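PDB 4DY0: glia-derived nexin, which inhibits the serine proteases thrombin, trypsin and urokinase, binds heparin, and promotes neurite extension by inhibiting thrombin. Local coordinates for residues L6-L11 with N67-I72; H37-V42 with I320-K325; L43-L48 with T109-V114; D51-K56 with I294-D299. One frame throughout, in Å; residues are numbered along the deposited sequence.

Contact 1 (L6-L11 with N67-I72); sequences LSLEEL and NGVGKI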
loop_
_atom_site.group_PDB
_atom_site.type_symbol
_atom_site.label_atom_id
_atom_site.label_comp_id
_atom_site.label_asym_id
_atom_site.label_seq_id
_atom_site.Cartn_x
_atom_site.Cartn_y
_atom_site.Cartn_z
ATOM N N LEU A 6 -16.190 -9.339 2.295
ATOM C CA LEU A 6 -15.630 -8.363 3.227
ATOM C C LEU A 6 -14.615 -9.003 4.166
ATOM O O LEU A 6 -13.576 -8.414 4.465
ATOM C CB LEU A 6 -16.743 -7.689 4.030
ATOM C CG LEU A 6 -17.813 -7.002 3.179
ATOM C CD1 LEU A 6 -18.914 -6.425 4.056
ATOM C CD2 LEU A 6 -17.190 -5.926 2.299
ATOM N N SER A 7 -14.923 -10.213 4.626
ATOM C CA SER A 7 -14.012 -10.955 5.493
ATOM C C SER A 7 -12.728 -11.342 4.770
ATOM O O SER A 7 -11.637 -11.272 5.337
ATOM C CB SER A 7 -14.691 -12.207 6.049
ATOM O OG SER A 7 -15.361 -11.918 7.259
ATOM N N LEU A 8 -12.866 -11.753 3.516
ATOM C CA LEU A 8 -11.721 -12.166 2.724
ATOM C C LEU A 8 -10.758 -11.002 2.537
ATOM O O LEU A 8 -9.545 -11.164 2.660
ATOM C CB LEU A 8 -12.172 -12.692 1.364
ATOM C CG LEU A 8 -11.091 -13.408 0.561
ATOM C CD1 LEU A 8 -10.508 -14.538 1.395
ATOM C CD2 LEU A 8 -11.670 -13.935 -0.741
ATOM N N GLU A 9 -11.302 -9.829 2.235
ATOM C CA GLU A 9 -10.484 -8.641 2.048
ATOM C C GLU A 9 -9.821 -8.252 3.358
ATOM O O GLU A 9 -8.667 -7.819 3.381
ATOM C CB GLU A 9 -11.329 -7.482 1.527
ATOM C CG GLU A 9 -10.536 -6.213 1.282
ATOM C CD GLU A 9 -9.285 -6.457 0.452
ATOM O OE1 GLU A 9 -8.290 -5.727 0.654
ATOM O OE2 GLU A 9 -9.294 -7.379 -0.393
ATOM N N GLU A 10 -10.558 -8.418 4.452
ATOM C CA GLU A 10 -10.050 -8.095 5.775
ATOM C C GLU A 10 -8.794 -8.901 6.096
ATOM O O GLU A 10 -7.818 -8.363 6.619
ATOM C CB GLU A 10 -11.126 -8.347 6.827
ATOM C CG GLU A 10 -11.193 -7.278 7.892
ATOM C CD GLU A 10 -12.553 -7.209 8.555
ATOM O OE1 GLU A 10 -13.215 -6.152 8.449
ATOM O OE2 GLU A 10 -12.961 -8.214 9.174
ATOM N N LEU A 11 -8.822 -10.193 5.784
ATOM C CA LEU A 11 -7.663 -11.048 6.016
ATOM C C LEU A 11 -6.452 -10.521 5.255
ATOM O O LEU A 11 -5.350 -10.424 5.803
ATOM C CB LEU A 11 -7.963 -12.490 5.593
ATOM C CG LEU A 11 -8.946 -13.260 6.479
ATOM C CD1 LEU A 11 -9.373 -14.561 5.815
ATOM C CD2 LEU A 11 -8.332 -13.529 7.843
ATOM N N ASN A 67 -7.103 -21.009 -4.838
ATOM C CA ASN A 67 -8.011 -21.968 -5.462
ATOM C C ASN A 67 -9.280 -22.099 -4.634
ATOM O O ASN A 67 -9.234 -22.565 -3.497
ATOM C CB ASN A 67 -7.353 -23.345 -5.586
ATOM C CG ASN A 67 -6.337 -23.414 -6.707
ATOM O OD1 ASN A 67 -5.952 -22.397 -7.283
ATOM N ND2 ASN A 67 -5.891 -24.625 -7.021
ATOM N N GLY A 68 -10.409 -21.686 -5.195
ATOM C CA GLY A 68 -11.672 -21.779 -4.476
ATOM C C GLY A 68 -12.088 -20.471 -3.833
ATOM O O GLY A 68 -13.115 -20.397 -3.162
ATOM N N VAL A 69 -11.286 -19.435 -4.033
ATOM C CA VAL A 69 -11.667 -18.093 -3.616
ATOM C C VAL A 69 -11.319 -17.101 -4.719
ATOM O O VAL A 69 -11.676 -15.927 -4.650
ATOM C CB VAL A 69 -10.997 -17.699 -2.282
ATOM C CG1 VAL A 69 -10.961 -16.191 -2.125
ATOM C CG2 VAL A 69 -11.733 -18.339 -1.116
ATOM N N GLY A 70 -10.640 -17.596 -5.748
ATOM C CA GLY A 70 -10.195 -16.765 -6.865
ATOM C C GLY A 70 -11.242 -15.810 -7.411
ATOM O O GLY A 70 -10.979 -14.617 -7.567
ATOM N N LYS A 71 -12.428 -16.335 -7.705
ATOM C CA LYS A 71 -13.521 -15.518 -8.234
ATOM C C LYS A 71 -13.830 -14.326 -7.327
ATOM O O LYS A 71 -14.067 -13.216 -7.806
ATOM C CB LYS A 71 -14.778 -16.370 -8.453
ATOM N N ILE A 72 -13.817 -14.557 -6.016
ATOM C CA ILE A 72 -14.042 -13.485 -5.048
ATOM C C ILE A 72 -12.889 -12.480 -5.068
ATOM O O ILE A 72 -13.106 -11.272 -5.167
ATOM C CB ILE A 72 -14.226 -14.038 -3.621
ATOM C CG1 ILE A 72 -15.324 -15.108 -3.605
ATOM C CG2 ILE A 72 -14.571 -12.920 -2.658
ATOM C CD1 ILE A 72 -15.659 -15.626 -2.217
#

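Contact 2 (H37-V42 with I320-K325); sequences HGIASV and ILQKAK. With SO4 (sulfate ion), chain D.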
loop_
_atom_site.group_PDB
_atom_site.type_symbol
_atom_site.label_atom_id
_atom_site.label_comp_id
_atom_site.label_asym_id
_atom_site.label_seq_id
_atom_site.Cartn_x
_atom_site.Cartn_y
_atom_site.Cartn_z
ATOM N N HIS A 37 -3.239 -3.974 0.546
ATOM C CA HIS A 37 -3.969 -4.846 -0.363
ATOM C C HIS A 37 -3.057 -5.404 -1.450
ATOM O O HIS A 37 -3.197 -6.559 -1.861
ATOM C CB HIS A 37 -5.140 -4.116 -1.007
ATOM C CG HIS A 37 -5.865 -4.942 -2.019
ATOM N ND1 HIS A 37 -6.876 -5.814 -1.678
ATOM C CD2 HIS A 37 -5.706 -5.054 -3.359
ATOM C CE1 HIS A 37 -7.319 -6.415 -2.768
ATOM N NE2 HIS A 37 -6.626 -5.970 -3.800
ATOM N N GLY A 38 -2.133 -4.572 -1.925
ATOM C CA GLY A 38 -1.165 -5.001 -2.929
ATOM C C GLY A 38 -0.307 -6.135 -2.402
ATOM O O GLY A 38 0.108 -7.021 -3.150
ATOM N N ILE A 39 -0.036 -6.106 -1.104
ATOM C CA ILE A 39 0.721 -7.170 -0.469
ATOM C C ILE A 39 -0.088 -8.463 -0.528
ATOM O O ILE A 39 0.436 -9.522 -0.872
ATOM C CB ILE A 39 1.086 -6.802 0.984
ATOM C CG1 ILE A 39 2.109 -5.660 0.986
ATOM C CG2 ILE A 39 1.630 -8.007 1.725
ATOM C CD1 ILE A 39 2.662 -5.323 2.356
ATOM N N ALA A 40 -1.374 -8.364 -0.211
ATOM C CA ALA A 40 -2.276 -9.510 -0.289
ATOM C C ALA A 40 -2.295 -10.114 -1.695
ATOM O O ALA A 40 -2.169 -11.326 -1.864
ATOM C CB ALA A 40 -3.682 -9.106 0.137
ATOM N N SER A 41 -2.449 -9.267 -2.705
ATOM C CA SER A 41 -2.451 -9.736 -4.087
ATOM C C SER A 41 -1.139 -10.423 -4.464
ATOM O O SER A 41 -1.130 -11.495 -5.077
ATOM C CB SER A 41 -2.732 -8.574 -5.038
ATOM O OG SER A 41 -3.938 -7.922 -4.674
ATOM N N VAL A 42 -0.016 -9.713 -4.139
ATOM C CA VAL A 42 1.300 -10.275 -4.416
ATOM C C VAL A 42 1.468 -11.680 -3.827
ATOM O O VAL A 42 2.071 -12.553 -4.451
ATOM C CB VAL A 42 2.410 -9.336 -3.917
ATOM C CG1 VAL A 42 3.690 -10.102 -3.663
ATOM C CG2 VAL A 42 2.626 -8.211 -4.925
ATOM N N ILE A 320 10.647 -9.087 -3.783
ATOM C CA ILE A 320 9.267 -8.703 -4.028
ATOM C C ILE A 320 9.183 -7.205 -3.810
ATOM O O ILE A 320 9.139 -6.739 -2.672
ATOM C CB ILE A 320 8.297 -9.411 -3.067
ATOM C CG1 ILE A 320 8.402 -10.931 -3.227
ATOM C CG2 ILE A 320 6.869 -8.946 -3.319
ATOM C CD1 ILE A 320 7.617 -11.717 -2.188
ATOM N N LEU A 321 9.184 -6.453 -4.906
ATOM C CA LEU A 321 9.268 -4.997 -4.842
ATOM C C LEU A 321 7.914 -4.323 -4.972
ATOM O O LEU A 321 7.174 -4.560 -5.928
ATOM C CB LEU A 321 10.196 -4.473 -5.933
ATOM C CG LEU A 321 11.578 -5.122 -5.963
ATOM C CD1 LEU A 321 12.312 -4.733 -7.232
ATOM C CD2 LEU A 321 12.380 -4.740 -4.730
ATOM N N GLN A 322 7.598 -3.477 -3.998
ATOM C CA GLN A 322 6.392 -2.669 -4.052
ATOM C C GLN A 322 6.753 -1.191 -4.028
ATOM O O GLN A 322 7.550 -0.749 -3.198
ATOM C CB GLN A 322 5.467 -2.991 -2.880
ATOM C CG GLN A 322 4.215 -2.130 -2.850
ATOM C CD GLN A 322 3.259 -2.533 -1.747
ATOM O OE1 GLN A 322 3.380 -2.082 -0.603
ATOM N NE2 GLN A 322 2.290 -3.385 -2.087
ATOM N N LYS A 323 6.170 -0.432 -4.949
ATOM C CA LYS A 323 6.329 1.012 -4.949
ATOM C C LYS A 323 4.958 1.667 -4.936
ATOM O O LYS A 323 4.099 1.350 -5.756
ATOM C CB LYS A 323 7.133 1.470 -6.161
ATOM C CG LYS A 323 7.576 2.921 -6.095
ATOM C CD LYS A 323 8.835 3.143 -6.920
ATOM C CE LYS A 323 9.275 4.599 -6.884
ATOM N NZ LYS A 323 10.635 4.760 -7.463
ATOM N N ALA A 324 4.753 2.571 -3.989
ATOM C CA ALA A 324 3.465 3.229 -3.829
ATOM C C ALA A 324 3.659 4.726 -3.935
ATOM O O ALA A 324 4.619 5.275 -3.394
ATOM C CB ALA A 324 2.833 2.858 -2.489
ATOM N N LYS A 325 2.748 5.385 -4.638
ATOM C CA LYS A 325 2.880 6.812 -4.891
ATOM C C LYS A 325 1.513 7.481 -4.909
ATOM O O LYS A 325 0.650 7.128 -5.711
ATOM C CB LYS A 325 3.608 7.040 -6.217
ATOM C CG LYS A 325 3.776 8.495 -6.614
ATOM C CD LYS A 325 4.814 8.624 -7.721
ATOM C CE LYS A 325 4.925 10.043 -8.223
ATOM N NZ LYS A 325 6.025 10.174 -9.219
HETATM S S SO4 D . 9.454 7.769 -9.636
HETATM O O1 SO4 D . 9.512 9.245 -9.540
HETATM O O2 SO4 D . 9.312 7.193 -8.280
HETATM O O3 SO4 D . 8.289 7.377 -10.462
HETATM O O4 SO4 D . 10.704 7.264 -10.253
#

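Contact 3 (L43-L48 with T109-V114); sequences LGMLQL and TRNKDV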
loop_
_atom_site.group_PDB
_atom_site.type_symbol
_atom_site.label_atom_id
_atom_site.label_comp_id
_atom_site.label_asym_id
_atom_site.label_seq_id
_atom_site.Cartn_x
_atom_site.Cartn_y
_atom_site.Cartn_z
ATOM N N LEU A 43 0.920 -11.990 -2.586
ATOM C CA LEU A 43 0.999 -13.310 -1.973
ATOM C C LEU A 43 0.105 -14.301 -2.723
ATOM O O LEU A 43 0.462 -15.464 -2.892
ATOM C CB LEU A 43 0.633 -13.253 -0.486
ATOM C CG LEU A 43 1.589 -12.500 0.459
ATOM C CD1 LEU A 43 1.026 -12.429 1.879
ATOM C CD2 LEU A 43 2.982 -13.130 0.475
ATOM N N GLY A 44 -1.055 -13.835 -3.176
ATOM C CA GLY A 44 -1.942 -14.662 -3.991
ATOM C C GLY A 44 -1.275 -15.071 -5.295
ATOM O O GLY A 44 -1.288 -16.243 -5.677
ATOM N N MET A 45 -0.684 -14.096 -5.975
ATOM C CA MET A 45 0.072 -14.352 -7.188
ATOM C C MET A 45 1.066 -15.491 -6.988
ATOM O O MET A 45 1.101 -16.436 -7.772
ATOM C CB MET A 45 0.799 -13.079 -7.629
ATOM C CG MET A 45 -0.128 -12.038 -8.247
ATOM S SD MET A 45 0.452 -10.334 -8.093
ATOM C CE MET A 45 2.165 -10.511 -8.568
ATOM N N LEU A 46 1.867 -15.397 -5.931
ATOM C CA LEU A 46 2.865 -16.422 -5.622
ATOM C C LEU A 46 2.239 -17.748 -5.190
ATOM O O LEU A 46 2.818 -18.809 -5.402
ATOM C CB LEU A 46 3.821 -15.928 -4.533
ATOM C CG LEU A 46 4.769 -14.796 -4.926
ATOM C CD1 LEU A 46 5.612 -14.381 -3.743
ATOM C CD2 LEU A 46 5.652 -15.230 -6.075
ATOM N N GLN A 47 1.064 -17.695 -4.572
ATOM C CA GLN A 47 0.426 -18.923 -4.120
ATOM C C GLN A 47 0.020 -19.783 -5.319
ATOM O O GLN A 47 0.033 -21.011 -5.249
ATOM C CB GLN A 47 -0.784 -18.623 -3.242
ATOM C CG GLN A 47 -0.983 -19.644 -2.140
ATOM C CD GLN A 47 -2.392 -19.648 -1.590
ATOM O OE1 GLN A 47 -3.310 -20.184 -2.212
ATOM N NE2 GLN A 47 -2.571 -19.060 -0.410
ATOM N N LEU A 48 -0.329 -19.118 -6.416
ATOM C CA LEU A 48 -0.702 -19.779 -7.658
ATOM C C LEU A 48 0.382 -20.718 -8.181
ATOM O O LEU A 48 0.083 -21.684 -8.882
ATOM C CB LEU A 48 -1.019 -18.728 -8.725
ATOM C CG LEU A 48 -2.475 -18.415 -9.094
ATOM C CD1 LEU A 48 -3.466 -18.854 -8.027
ATOM C CD2 LEU A 48 -2.624 -16.928 -9.410
ATOM N N THR A 109 -2.331 -17.807 -16.863
ATOM C CA THR A 109 -3.750 -17.523 -17.032
ATOM C C THR A 109 -4.396 -17.028 -15.748
ATOM O O THR A 109 -4.984 -15.947 -15.718
ATOM C CB THR A 109 -4.499 -18.781 -17.495
ATOM O OG1 THR A 109 -3.914 -19.260 -18.712
ATOM C CG2 THR A 109 -5.971 -18.472 -17.725
ATOM N N ARG A 110 -4.291 -17.833 -14.693
ATOM C CA ARG A 110 -4.891 -17.498 -13.404
ATOM C C ARG A 110 -4.422 -16.141 -12.893
ATOM O O ARG A 110 -5.214 -15.368 -12.357
ATOM C CB ARG A 110 -4.599 -18.589 -12.366
ATOM C CG ARG A 110 -5.261 -19.932 -12.667
ATOM C CD ARG A 110 -6.745 -19.912 -12.327
ATOM N NE ARG A 110 -6.986 -20.073 -10.893
ATOM C CZ ARG A 110 -8.153 -19.843 -10.297
ATOM N NH1 ARG A 110 -9.197 -19.429 -11.006
ATOM N NH2 ARG A 110 -8.277 -20.019 -8.987
ATOM N N ASN A 111 -3.135 -15.850 -13.061
ATOM C CA ASN A 111 -2.590 -14.570 -12.605
ATOM C C ASN A 111 -3.189 -13.377 -13.349
ATOM O O ASN A 111 -3.512 -12.356 -12.738
ATOM C CB ASN A 111 -1.059 -14.555 -12.679
ATOM C CG ASN A 111 -0.407 -14.850 -11.336
ATOM O OD1 ASN A 111 -0.752 -14.243 -10.322
ATOM N ND2 ASN A 111 0.548 -15.779 -11.326
ATOM N N LYS A 112 -3.344 -13.512 -14.662
ATOM C CA LYS A 112 -3.940 -12.452 -15.463
ATOM C C LYS A 112 -5.392 -12.262 -15.055
ATOM O O LYS A 112 -5.857 -11.138 -14.868
ATOM C CB LYS A 112 -3.849 -12.781 -16.955
ATOM C CG LYS A 112 -4.363 -11.674 -17.875
ATOM N N ASP A 113 -6.100 -13.374 -14.899
ATOM C CA ASP A 113 -7.522 -13.342 -14.580
ATOM C C ASP A 113 -7.802 -12.775 -13.185
ATOM O O ASP A 113 -8.567 -11.825 -13.033
ATOM C CB ASP A 113 -8.117 -14.747 -14.710
ATOM C CG ASP A 113 -9.622 -14.768 -14.516
ATOM O OD1 ASP A 113 -10.109 -15.632 -13.753
ATOM O OD2 ASP A 113 -10.317 -13.923 -15.125
ATOM N N VAL A 114 -7.170 -13.353 -12.170
ATOM C CA VAL A 114 -7.485 -13.018 -10.784
ATOM C C VAL A 114 -6.806 -11.752 -10.255
ATOM O O VAL A 114 -7.418 -10.983 -9.514
ATOM C CB VAL A 114 -7.164 -14.189 -9.836
ATOM C CG1 VAL A 114 -7.367 -13.772 -8.385
ATOM C CG2 VAL A 114 -8.015 -15.400 -10.179
#

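Contact 4 (D51-K56 with I294-D299); sequences DGRTKK and ITDMFD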
loop_
_atom_site.group_PDB
_atom_site.type_symbol
_atom_site.label_atom_id
_atom_site.label_comp_id
_atom_site.label_asym_id
_atom_site.label_seq_id
_atom_site.Cartn_x
_atom_site.Cartn_y
_atom_site.Cartn_z
ATOM N N ASP A 51 4.103 -24.896 -4.229
ATOM C CA ASP A 51 3.707 -26.256 -3.893
ATOM C C ASP A 51 4.418 -26.665 -2.601
ATOM O O ASP A 51 5.282 -25.936 -2.112
ATOM C CB ASP A 51 4.059 -27.209 -5.040
ATOM C CG ASP A 51 3.312 -28.532 -4.959
ATOM O OD1 ASP A 51 2.351 -28.638 -4.163
ATOM O OD2 ASP A 51 3.686 -29.467 -5.698
ATOM N N GLY A 52 4.047 -27.812 -2.040
ATOM C CA GLY A 52 4.681 -28.309 -0.817
ATOM C C GLY A 52 4.725 -27.278 0.299
ATOM O O GLY A 52 3.802 -26.482 0.450
ATOM N N ARG A 53 5.800 -27.297 1.083
ATOM C CA ARG A 53 5.983 -26.362 2.200
ATOM C C ARG A 53 5.848 -24.901 1.788
ATOM O O ARG A 53 5.291 -24.095 2.525
ATOM C CB ARG A 53 7.345 -26.576 2.860
ATOM C CG ARG A 53 7.293 -27.244 4.227
ATOM C CD ARG A 53 7.636 -26.269 5.336
ATOM N NE ARG A 53 8.988 -25.725 5.184
ATOM C CZ ARG A 53 10.007 -25.958 6.009
ATOM N NH1 ARG A 53 9.855 -26.733 7.074
ATOM N NH2 ARG A 53 11.187 -25.404 5.769
ATOM N N THR A 54 6.368 -24.556 0.616
ATOM C CA THR A 54 6.275 -23.182 0.143
ATOM C C THR A 54 4.822 -22.719 0.086
ATOM O O THR A 54 4.494 -21.620 0.543
ATOM C CB THR A 54 6.929 -23.010 -1.231
ATOM O OG1 THR A 54 8.333 -23.273 -1.122
ATOM C CG2 THR A 54 6.718 -21.588 -1.746
ATOM N N LYS A 55 3.957 -23.562 -0.474
ATOM C CA LYS A 55 2.527 -23.268 -0.549
ATOM C C LYS A 55 1.895 -23.269 0.842
ATOM O O LYS A 55 1.066 -22.418 1.160
ATOM C CB LYS A 55 1.822 -24.288 -1.454
ATOM C CG LYS A 55 0.320 -24.071 -1.613
ATOM C CD LYS A 55 -0.313 -25.215 -2.396
ATOM C CE LYS A 55 -1.833 -25.183 -2.325
ATOM N NZ LYS A 55 -2.414 -24.018 -3.049
ATOM N N LYS A 56 2.305 -24.229 1.666
ATOM C CA LYS A 56 1.796 -24.367 3.028
ATOM C C LYS A 56 2.038 -23.109 3.879
ATOM O O LYS A 56 1.135 -22.632 4.570
ATOM C CB LYS A 56 2.410 -25.608 3.694
ATOM C CG LYS A 56 1.946 -25.868 5.120
ATOM N N ILE A 294 6.928 -16.844 6.168
ATOM C CA ILE A 294 7.096 -17.247 4.773
ATOM C C ILE A 294 8.575 -17.213 4.411
ATOM O O ILE A 294 9.084 -16.176 3.991
ATOM C CB ILE A 294 6.328 -16.317 3.813
ATOM C CG1 ILE A 294 4.835 -16.318 4.143
ATOM C CG2 ILE A 294 6.551 -16.742 2.369
ATOM C CD1 ILE A 294 4.082 -15.145 3.552
ATOM N N THR A 295 9.256 -18.342 4.576
ATOM C CA THR A 295 10.714 -18.391 4.417
ATOM C C THR A 295 11.201 -19.173 3.195
ATOM O O THR A 295 12.170 -18.775 2.544
ATOM C CB THR A 295 11.389 -18.991 5.668
ATOM O OG1 THR A 295 10.756 -20.233 5.998
ATOM C CG2 THR A 295 11.269 -18.040 6.846
ATOM N N ASP A 296 10.538 -20.285 2.891
ATOM C CA ASP A 296 10.997 -21.181 1.830
ATOM C C ASP A 296 11.164 -20.502 0.466
ATOM O O ASP A 296 12.203 -20.638 -0.175
ATOM C CB ASP A 296 10.067 -22.387 1.700
ATOM C CG ASP A 296 10.167 -23.334 2.881
ATOM O OD1 ASP A 296 10.862 -23.006 3.870
ATOM O OD2 ASP A 296 9.548 -24.415 2.818
ATOM N N MET A 297 10.144 -19.772 0.029
ATOM C CA MET A 297 10.159 -19.174 -1.305
ATOM C C MET A 297 11.379 -18.293 -1.568
ATOM O O MET A 297 11.709 -18.018 -2.719
ATOM C CB MET A 297 8.878 -18.379 -1.558
ATOM C CG MET A 297 8.788 -17.053 -0.820
ATOM S SD MET A 297 7.168 -16.298 -1.085
ATOM C CE MET A 297 7.465 -14.640 -0.482
ATOM N N PHE A 298 12.046 -17.854 -0.505
ATOM C CA PHE A 298 13.218 -16.994 -0.650
ATOM C C PHE A 298 14.508 -17.794 -0.609
ATOM O O PHE A 298 15.583 -17.262 -0.872
ATOM C CB PHE A 298 13.245 -15.922 0.442
ATOM C CG PHE A 298 12.045 -15.026 0.432
ATOM C CD1 PHE A 298 11.810 -14.175 -0.633
ATOM C CD2 PHE A 298 11.156 -15.028 1.494
ATOM C CE1 PHE A 298 10.702 -13.344 -0.646
ATOM C CE2 PHE A 298 10.046 -14.200 1.490
ATOM C CZ PHE A 298 9.819 -13.357 0.416
ATOM N N ASP A 299 14.402 -19.075 -0.276
ATOM C CA ASP A 299 15.584 -19.912 -0.126
ATOM C C ASP A 299 15.876 -20.674 -1.409
ATOM O O ASP A 299 14.990 -21.289 -1.998
ATOM C CB ASP A 299 15.425 -20.871 1.055
ATOM C CG ASP A 299 16.672 -21.702 1.303
ATOM O OD1 ASP A 299 16.925 -22.660 0.540
ATOM O OD2 ASP A 299 17.389 -21.403 2.279
HETATM O O HOH W 1 7.256 -20.028 1.428
HETATM O O HOH W 2 9.167 -25.346 0.379
#

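Contact 1 (L6-L11 with N67-I72)
The backbones come closest at L8 and I72, whose CA atoms lie 8.2 Å apart, so only side chains bridge the gap. This is helix packing in the helical part of the serpin fold. It sets the start of helix 5-26 against the start of helix 70-81, the helix D of serpins. L8 is the one residue of 6-11 that reaches across. Its CG stands anti to the backbone N (chi1 -168°), which carries the two methyls out toward 67-72. The methyl CD2 does the touching. It meets I72 CG2 obliquely, at 3.6 Å, in plain apolar packing. V69 CG1, also on 67-72, is modelled against the same methyl, but too close for two carbons, so that detail is doubtful. V69 holds the N-cap position of helix 70-81. With an alanine here in place of L8, I72 CG2 would probably lose its apolar mate on helix 5-26, and a gap would open between the two helices. Around the contact, Y64 and L73 also touch L8. On another side of helix 5-26, E9 OE1 is bonded by H37 ND1 and S13 OG. Bound heparin is near, about 8 Å from the I72 side chain to its glucosamine sugar. Helix 70-81 begins with a weak turn bond, from I72 N to V69 O at 2.9 Å.

Contact 2 (H37-V42 with I320-K325)
The side-chain amide of Q322 is gripped at both ends, NE2 by N166 OD1 and OE1 by S35 N, where it lies against G38 and I39. With both ends engaged, the amide is fixed in its rotation. Q322 NE2 lies 3.7 Å from I39 N and makes no hydrogen bond to 37-42. I39 lies across the Q322 chain, and its CG1 is 3.8 Å from NE2. G38 matters here: a CB at this position would run into NE2. The Q322 chain reaches the helix because CG is anti to the backbone N (chi1 177°) and the chain is extended beyond it. One helix turn on, V42 and I320 pass alongside each other, pointing opposite ways. V42 CG1 packs on I320 CG2 at 3.4 Å. The axes of helix 37-42 and strand 320-325 come within 10.1 Å, their directions 153° apart, nearly antiparallel. K323 NZ is bonded to D147 O and N148 O and makes a weak bond to sulfate O2 at 2.9 Å. That sulfate, probably from the crystallisation liquor, also has K325 NZ near it. A buried helix behind a strand that pairs with 162-170 is typical of the serpin fold. The place is consistent with its shutter region, where the main sheet opens to admit the reactive loop.

Contact 3 (L43-L48 with T109-V114)
M45 and N111 make the tight part of this helix-to-helix contact, with their CA atoms 6.0 Å apart. The N111 side chain lies across M45 and pushes its carbonyl oxygen onto it. N111 OD1 lies 3.1 Å from M45 CG and 3.3 Å from M45 CB. The same oxygen is 3.4 Å from L48 CD2, so it is wedged between two apolar side chains. It is buried here and has no hydrogen-bond partner in the model. The amide nitrogen fares a little better: N111 ND2 makes a weak bond to F107 O, one turn back in its own helix. L48 and N111 run alongside each other from opposing sides, and L48 CD2 also packs against N111 CG at 3.6 Å.

R110 marks the looser, partly exposed side. There L48 CG only approaches R110 CB, at 3.9 Å, and the two chains are set nearly perpendicular. The arginine chain bends at chi2 (-77°) and again at chi3 (-79°). These bends bring V114 CG2, one turn on in the same helix, near one face of the guanidinium, off toward its rim. The nearest sugar of bound heparin lies about 10 Å from the R110 side chain, near but not in contact.

The contact joins the end of helix 36-47 to helix 105-115 of the serpin fold. L48 also touches F107 and F115, and M45 lies against L164 of strand 162-170. Q47, on another side of its helix, reaches K55 of helix 52-62.

Contact 4 (D51-K56 with I294-D299)
R53 and D296 form a side-on, bidentate salt bridge between the start of helix 52-62 and the 3-10 turn 296-298 of the serpin fold. R53 NE bonds to D296 OD2 at 2.8 Å, nearly straight at 167° and close to the guanidinium plane. R53 NH2 bonds to D296 OD1 at 3.1 Å, and OD1 receives it on its syn lone pair. The guanidinium and carboxylate planes are turned 39° apart, so the pair is not coplanar. Water 2 gives D296 OD2 a second donor, at 2.6 Å. T54 OG1 in turn donates to that water and accepts a bond from N304 N. A lysine in place of D296 would probably leave R53 without its mate and set two positive charges against each other. T54 also packs on M297: the two side chains lie nearly perpendicular, with T54 CG2 3.9 Å from M297 CB. The next shell positions the turn. Q57 OE1 accepts from both T295 N and D296 N, fixing the backbone that carries the carboxylate. M297 CG sits between the backbone N and the carbonyl carbon (chi1 74°), which places it over the centre of the F298 ring. The extended M297 chain goes on to touch L289, F305 and L46. Water 1 joins the backbones: it accepts from M297 N at 3.2 Å and donates weakly to T54 O at 3.3 Å.

How the contacts relate
The first segments follow one another along the chain, on helices 5-26, 36-47 and 52-62. Their partners come later, in 67-72, 109-114, 294-299 and 320-325. Contacts 2 and 3 share helix 36-47, with centres about 14 Å apart. Contact 3 lies about 16 Å from contact 4 and 13 Å from contact 1. Contacts 1 and 4, about 21 Å apart, do not touch. L46 CD1 meets I320 CD1 and M297 SD, tying contacts 2, 3 and 4 together. Contacts 3 and 4 both nest in the loop closed by contact 2 and cross each other; contact 1 crosses all three. Helices, a sheet strand and a loop so form one packed region of the serpin fold.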